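Acetyltransferase, GNAT family (Streptococcus pneumoniae, PDB 2I79) probably transfers an acetyl group from acetyl coenzyme A, which it binds, to an acceptor substrate, as a member of the GNAT acetyltransferase family. Local coordinates at residues Ala10-Asn23 and Gly38-Asn51. Numbering follows the deposited sequence.
Sequences AEPKDAAELVAFLN and GILLTSEEMEIFLN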
loop_
_atom_site.group_PDB
_atom_site.type_symbol
_atom_site.label_atom_id
_atom_site.label_comp_id
_atom_site.label_asym_id
_atom_site.label_seq_id
_atom_site.Cartn_x
_atom_site.Cartn_y
_atom_site.Cartn_z
ATOM N N ALA A 10 -5.361 -21.570 -0.076
ATOM C CA ALA A 10 -4.299 -21.973 -0.992
ATOM C C ALA A 10 -3.201 -22.718 -0.230
ATOM O O ALA A 10 -2.906 -22.383 0.923
ATOM C CB ALA A 10 -3.701 -20.760 -1.696
ATOM N N GLU A 11 -2.622 -23.734 -0.869
ATOM C CA GLU A 11 -1.427 -24.435 -0.341
ATOM C C GLU A 11 -0.257 -24.321 -1.324
ATOM O O GLU A 11 -0.457 -24.104 -2.516
ATOM C CB GLU A 11 -1.727 -25.915 -0.057
ATOM C CG GLU A 11 -2.868 -26.138 0.969
ATOM C CD GLU A 11 -3.495 -27.542 0.874
ATOM O OE1 GLU A 11 -2.724 -28.536 0.804
ATOM O OE2 GLU A 11 -4.745 -27.655 0.869
ATOM N N PRO A 12 0.984 -24.439 -0.818
ATOM C CA PRO A 12 2.161 -24.368 -1.713
ATOM C C PRO A 12 2.036 -25.241 -2.975
ATOM O O PRO A 12 2.508 -24.846 -4.032
ATOM C CB PRO A 12 3.331 -24.826 -0.801
ATOM C CG PRO A 12 2.632 -25.413 0.451
ATOM C CD PRO A 12 1.378 -24.624 0.589
ATOM N N LYS A 13 1.369 -26.385 -2.872
ATOM C CA LYS A 13 1.107 -27.241 -4.038
ATOM C C LYS A 13 0.300 -26.580 -5.189
ATOM O O LYS A 13 0.386 -27.032 -6.347
ATOM C CB LYS A 13 0.413 -28.550 -3.610
ATOM C CG LYS A 13 -0.995 -28.352 -3.004
ATOM C CD LYS A 13 -1.897 -29.584 -3.174
ATOM C CE LYS A 13 -3.255 -29.389 -2.481
ATOM N NZ LYS A 13 -4.233 -30.493 -2.804
ATOM N N ASP A 14 -0.483 -25.540 -4.868
ATOM C CA ASP A 14 -1.246 -24.797 -5.856
ATOM C C ASP A 14 -0.426 -23.761 -6.668
ATOM O O ASP A 14 -0.963 -23.143 -7.586
ATOM C CB ASP A 14 -2.410 -24.049 -5.176
ATOM C CG ASP A 14 -3.288 -24.968 -4.323
ATOM O OD1 ASP A 14 -3.563 -26.092 -4.744
ATOM O OD2 ASP A 14 -3.715 -24.557 -3.225
ATOM N N ALA A 15 0.838 -23.546 -6.323
ATOM C CA ALA A 15 1.627 -22.431 -6.881
ATOM C C ALA A 15 1.555 -22.259 -8.417
ATOM O O ALA A 15 1.355 -21.151 -8.923
ATOM C CB ALA A 15 3.085 -22.588 -6.440
ATOM N N ALA A 16 1.728 -23.357 -9.141
ATOM C CA ALA A 16 1.819 -23.341 -10.599
ATOM C C ALA A 16 0.481 -22.982 -11.205
ATOM O O ALA A 16 0.411 -22.168 -12.134
ATOM C CB ALA A 16 2.322 -24.746 -11.131
ATOM N N GLU A 17 -0.581 -23.602 -10.686
ATOM C CA GLU A 17 -1.949 -23.325 -11.173
ATOM C C GLU A 17 -2.359 -21.906 -10.841
ATOM O O GLU A 17 -3.025 -21.255 -11.635
ATOM C CB GLU A 17 -2.974 -24.282 -10.580
ATOM C CG GLU A 17 -2.888 -25.727 -11.028
ATOM C CD GLU A 17 -3.641 -26.657 -10.058
ATOM O OE1 GLU A 17 -4.893 -26.662 -10.105
ATOM O OE2 GLU A 17 -2.982 -27.344 -9.239
ATOM N N LEU A 18 -1.965 -21.428 -9.669
ATOM C CA LEU A 18 -2.294 -20.071 -9.255
ATOM C C LEU A 18 -1.556 -19.051 -10.108
ATOM O O LEU A 18 -2.122 -18.041 -10.462
ATOM C CB LEU A 18 -1.988 -19.868 -7.767
ATOM C CG LEU A 18 -2.312 -18.476 -7.177
ATOM C CD1 LEU A 18 -3.745 -17.970 -7.550
ATOM C CD2 LEU A 18 -2.091 -18.521 -5.694
ATOM N N VAL A 19 -0.290 -19.315 -10.447
ATOM C CA VAL A 19 0.440 -18.439 -11.367
ATOM C C VAL A 19 -0.282 -18.413 -12.715
ATOM O O VAL A 19 -0.482 -17.362 -13.318
ATOM C CB VAL A 19 1.961 -18.844 -11.552
ATOM C CG1 VAL A 19 2.586 -18.104 -12.781
ATOM C CG2 VAL A 19 2.786 -18.559 -10.310
ATOM N N ALA A 20 -0.692 -19.591 -13.178
ATOM C CA ALA A 20 -1.372 -19.734 -14.461
ATOM C C ALA A 20 -2.681 -18.931 -14.502
ATOM O O ALA A 20 -2.973 -18.174 -15.470
ATOM C CB ALA A 20 -1.625 -21.209 -14.732
ATOM N N PHE A 21 -3.475 -19.078 -13.438
ATOM C CA PHE A 21 -4.737 -18.355 -13.315
ATOM C C PHE A 21 -4.526 -16.842 -13.275
ATOM O O PHE A 21 -5.278 -16.067 -13.896
ATOM C CB PHE A 21 -5.481 -18.817 -12.059
ATOM C CG PHE A 21 -6.713 -18.022 -11.782
ATOM C CD1 PHE A 21 -7.847 -18.162 -12.596
ATOM C CD2 PHE A 21 -6.738 -17.094 -10.762
ATOM C CE1 PHE A 21 -8.960 -17.409 -12.363
ATOM C CE2 PHE A 21 -7.869 -16.328 -10.547
ATOM C CZ PHE A 21 -8.970 -16.498 -11.342
ATOM N N LEU A 22 -3.503 -16.391 -12.549
ATOM C CA LEU A 22 -3.319 -14.946 -12.407
ATOM C C LEU A 22 -2.844 -14.352 -13.724
ATOM O O LEU A 22 -3.222 -13.273 -14.075
ATOM C CB LEU A 22 -2.393 -14.613 -11.249
ATOM C CG LEU A 22 -3.029 -14.824 -9.866
ATOM C CD1 LEU A 22 -1.963 -15.004 -8.788
ATOM C CD2 LEU A 22 -3.996 -13.653 -9.516
ATOM N N ASN A 23 -2.047 -15.099 -14.467
ATOM C CA ASN A 23 -1.644 -14.684 -15.814
ATOM C C ASN A 23 -2.840 -14.631 -16.761
ATOM O O ASN A 23 -2.960 -13.701 -17.580
ATOM C CB ASN A 23 -0.570 -15.624 -16.370
ATOM C CG ASN A 23 0.817 -15.318 -15.846
ATOM O OD1 ASN A 23 1.673 -16.217 -15.674
ATOM N ND2 ASN A 23 1.062 -14.054 -15.608
ATOM N N GLY A 38 1.545 -9.703 -16.994
ATOM C CA GLY A 38 1.205 -10.805 -16.124
ATOM C C GLY A 38 1.698 -10.647 -14.701
ATOM O O GLY A 38 2.122 -9.583 -14.290
ATOM N N ILE A 39 1.637 -11.738 -13.950
ATOM C CA ILE A 39 1.903 -11.721 -12.524
ATOM C C ILE A 39 3.396 -11.563 -12.180
ATOM O O ILE A 39 3.727 -11.134 -11.075
ATOM C CB ILE A 39 1.272 -12.973 -11.848
ATOM C CG1 ILE A 39 1.210 -12.814 -10.316
ATOM C CG2 ILE A 39 1.991 -14.240 -12.273
ATOM C CD1 ILE A 39 0.099 -11.838 -9.835
ATOM N N LEU A 40 4.287 -11.896 -13.114
ATOM C CA LEU A 40 5.730 -11.635 -12.957
ATOM C C LEU A 40 6.417 -12.484 -11.837
ATOM O O LEU A 40 7.448 -12.093 -11.265
ATOM C CB LEU A 40 5.979 -10.135 -12.766
ATOM C CG LEU A 40 5.480 -9.287 -13.940
ATOM C CD1 LEU A 40 5.440 -7.815 -13.575
ATOM C CD2 LEU A 40 6.323 -9.536 -15.202
ATOM N N LEU A 41 5.829 -13.644 -11.553
ATOM C CA LEU A 41 6.297 -14.556 -10.522
ATOM C C LEU A 41 6.352 -15.941 -11.128
ATOM O O LEU A 41 5.411 -16.372 -11.783
ATOM C CB LEU A 41 5.332 -14.572 -9.337
ATOM C CG LEU A 41 5.333 -13.445 -8.309
ATOM C CD1 LEU A 41 4.280 -13.733 -7.234
ATOM C CD2 LEU A 41 6.689 -13.264 -7.661
ATOM N N THR A 42 7.461 -16.638 -10.917
ATOM C CA THR A 42 7.589 -18.034 -11.309
ATOM C C THR A 42 6.792 -18.908 -10.317
ATOM O O THR A 42 6.463 -18.457 -9.211
ATOM C CB THR A 42 9.067 -18.484 -11.214
ATOM O OG1 THR A 42 9.454 -18.387 -9.845
ATOM C CG2 THR A 42 9.952 -17.609 -12.061
ATOM N N SER A 43 6.532 -20.158 -10.690
ATOM C CA SER A 43 5.844 -21.091 -9.793
ATOM C C SER A 43 6.588 -21.212 -8.463
ATOM O O SER A 43 5.976 -21.324 -7.393
ATOM C CB SER A 43 5.699 -22.476 -10.433
ATOM O OG SER A 43 4.821 -22.442 -11.548
ATOM N N GLU A 44 7.920 -21.156 -8.539
ATOM C CA GLU A 44 8.795 -21.302 -7.367
ATOM C C GLU A 44 8.654 -20.119 -6.421
ATOM O O GLU A 44 8.454 -20.301 -5.202
ATOM C CB GLU A 44 10.242 -21.512 -7.833
ATOM C CG GLU A 44 10.443 -22.861 -8.635
ATOM C CD GLU A 44 9.751 -22.943 -10.049
ATOM O OE1 GLU A 44 9.599 -21.906 -10.771
ATOM O OE2 GLU A 44 9.374 -24.087 -10.451
ATOM N N GLU A 45 8.669 -18.910 -6.987
ATOM C CA GLU A 45 8.385 -17.701 -6.223
ATOM C C GLU A 45 6.975 -17.638 -5.622
ATOM O O GLU A 45 6.777 -17.073 -4.534
ATOM C CB GLU A 45 8.606 -16.461 -7.101
ATOM C CG GLU A 45 10.086 -16.174 -7.427
ATOM C CD GLU A 45 10.254 -15.016 -8.398
ATOM O OE1 GLU A 45 9.351 -14.809 -9.252
ATOM O OE2 GLU A 45 11.284 -14.300 -8.301
ATOM N N MET A 46 5.981 -18.193 -6.322
ATOM C CA MET A 46 4.636 -18.199 -5.766
ATOM C C MET A 46 4.565 -19.103 -4.532
ATOM O O MET A 46 3.849 -18.807 -3.589
ATOM C CB MET A 46 3.592 -18.607 -6.802
ATOM C CG MET A 46 2.172 -18.613 -6.241
ATOM S SD MET A 46 1.518 -16.973 -5.808
ATOM C CE MET A 46 1.263 -16.303 -7.443
ATOM N N GLU A 47 5.296 -20.209 -4.574
ATOM C CA GLU A 47 5.323 -21.191 -3.485
ATOM C C GLU A 47 5.771 -20.528 -2.149
ATOM O O GLU A 47 5.200 -20.787 -1.087
ATOM C CB GLU A 47 6.226 -22.354 -3.910
ATOM C CG GLU A 47 5.902 -23.714 -3.318
ATOM C CD GLU A 47 6.576 -24.898 -4.059
ATOM O OE1 GLU A 47 6.768 -24.867 -5.306
ATOM O OE2 GLU A 47 6.875 -25.896 -3.374
ATOM N N ILE A 48 6.754 -19.632 -2.222
ATOM C CA ILE A 48 7.155 -18.786 -1.088
ATOM C C ILE A 48 5.985 -17.907 -0.601
ATOM O O ILE A 48 5.521 -18.006 0.546
ATOM C CB ILE A 48 8.397 -17.915 -1.475
ATOM C CG1 ILE A 48 9.645 -18.815 -1.626
ATOM C CG2 ILE A 48 8.631 -16.766 -0.445
ATOM C CD1 ILE A 48 10.735 -18.275 -2.561
ATOM N N PHE A 49 5.476 -17.066 -1.483
ATOM C CA PHE A 49 4.311 -16.273 -1.125
ATOM C C PHE A 49 3.236 -17.120 -0.402
ATOM O O PHE A 49 2.683 -16.699 0.626
ATOM C CB PHE A 49 3.727 -15.584 -2.356
ATOM C CG PHE A 49 2.459 -14.820 -2.075
ATOM C CD1 PHE A 49 2.500 -13.593 -1.425
ATOM C CD2 PHE A 49 1.214 -15.336 -2.450
ATOM C CE1 PHE A 49 1.328 -12.884 -1.155
ATOM C CE2 PHE A 49 0.046 -14.633 -2.194
ATOM C CZ PHE A 49 0.104 -13.399 -1.539
ATOM N N LEU A 50 2.942 -18.305 -0.939
ATOM C CA LEU A 50 1.847 -19.129 -0.417
ATOM C C LEU A 50 2.138 -19.705 0.986
ATOM O O LEU A 50 1.215 -19.793 1.823
ATOM C CB LEU A 50 1.469 -20.230 -1.417
ATOM C CG LEU A 50 0.703 -19.705 -2.630
ATOM C CD1 LEU A 50 0.325 -20.837 -3.552
ATOM C CD2 LEU A 50 -0.537 -18.956 -2.201
ATOM N N ASN A 51 3.395 -20.079 1.240
ATOM C CA ASN A 51 3.834 -20.476 2.586
ATOM C C ASN A 51 3.618 -19.330 3.612
ATOM O O ASN A 51 3.025 -19.541 4.686
ATOM C CB ASN A 51 5.311 -20.958 2.579
ATOM C CG ASN A 51 5.503 -22.312 1.840
ATOM O OD1 ASN A 51 4.687 -23.228 1.976
ATOM N ND2 ASN A 51 6.587 -22.433 1.066
#
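Ala15 and Met46 are reciprocal knobs where helices 15-23 and 43-51 cross at 105°, their axes 8.3 Å apart. The Ala15 methyl drops into a hollow formed by Ser43, Met46, Glu47 and Leu50, with CB 3.3 Å from Ser43 O. Met46 fills the hole between Ala15, Leu18, Val19 and Leu22. Its chain leaves with CG anti to the backbone N, then bends at chi2 (68°) and chi3 (72°), which lays SD against Leu18 CD2 and carries CE to 3.7 Å from Leu22 CD1. Leu50 forms the next bump: CD2 fits into the corner of Ala10 CB and Leu18 CD2, while CD1 lies 3.5 Å from Glu11 O. Farther along, both methyls of Val19 rest against Leu41 O, CG1 at 3.5 Å, CG2 reaching Met46 CB at 3.6 Å, and Leu22 packs on Ile39 CD1. A capping box between Thr42 and Glu45 starts helix 43-51; in the loop before it, Gly38 O accepts a hydrogen bond from Arg81 of the second subunit. Ala10 packs on strand 60-66 and Leu18 on strand 69-77 of the underlying sheet. This knobs-into-holes crossing joins the two helices that follow the first strand, an N-terminal helical pair characteristic of the GNAT fold.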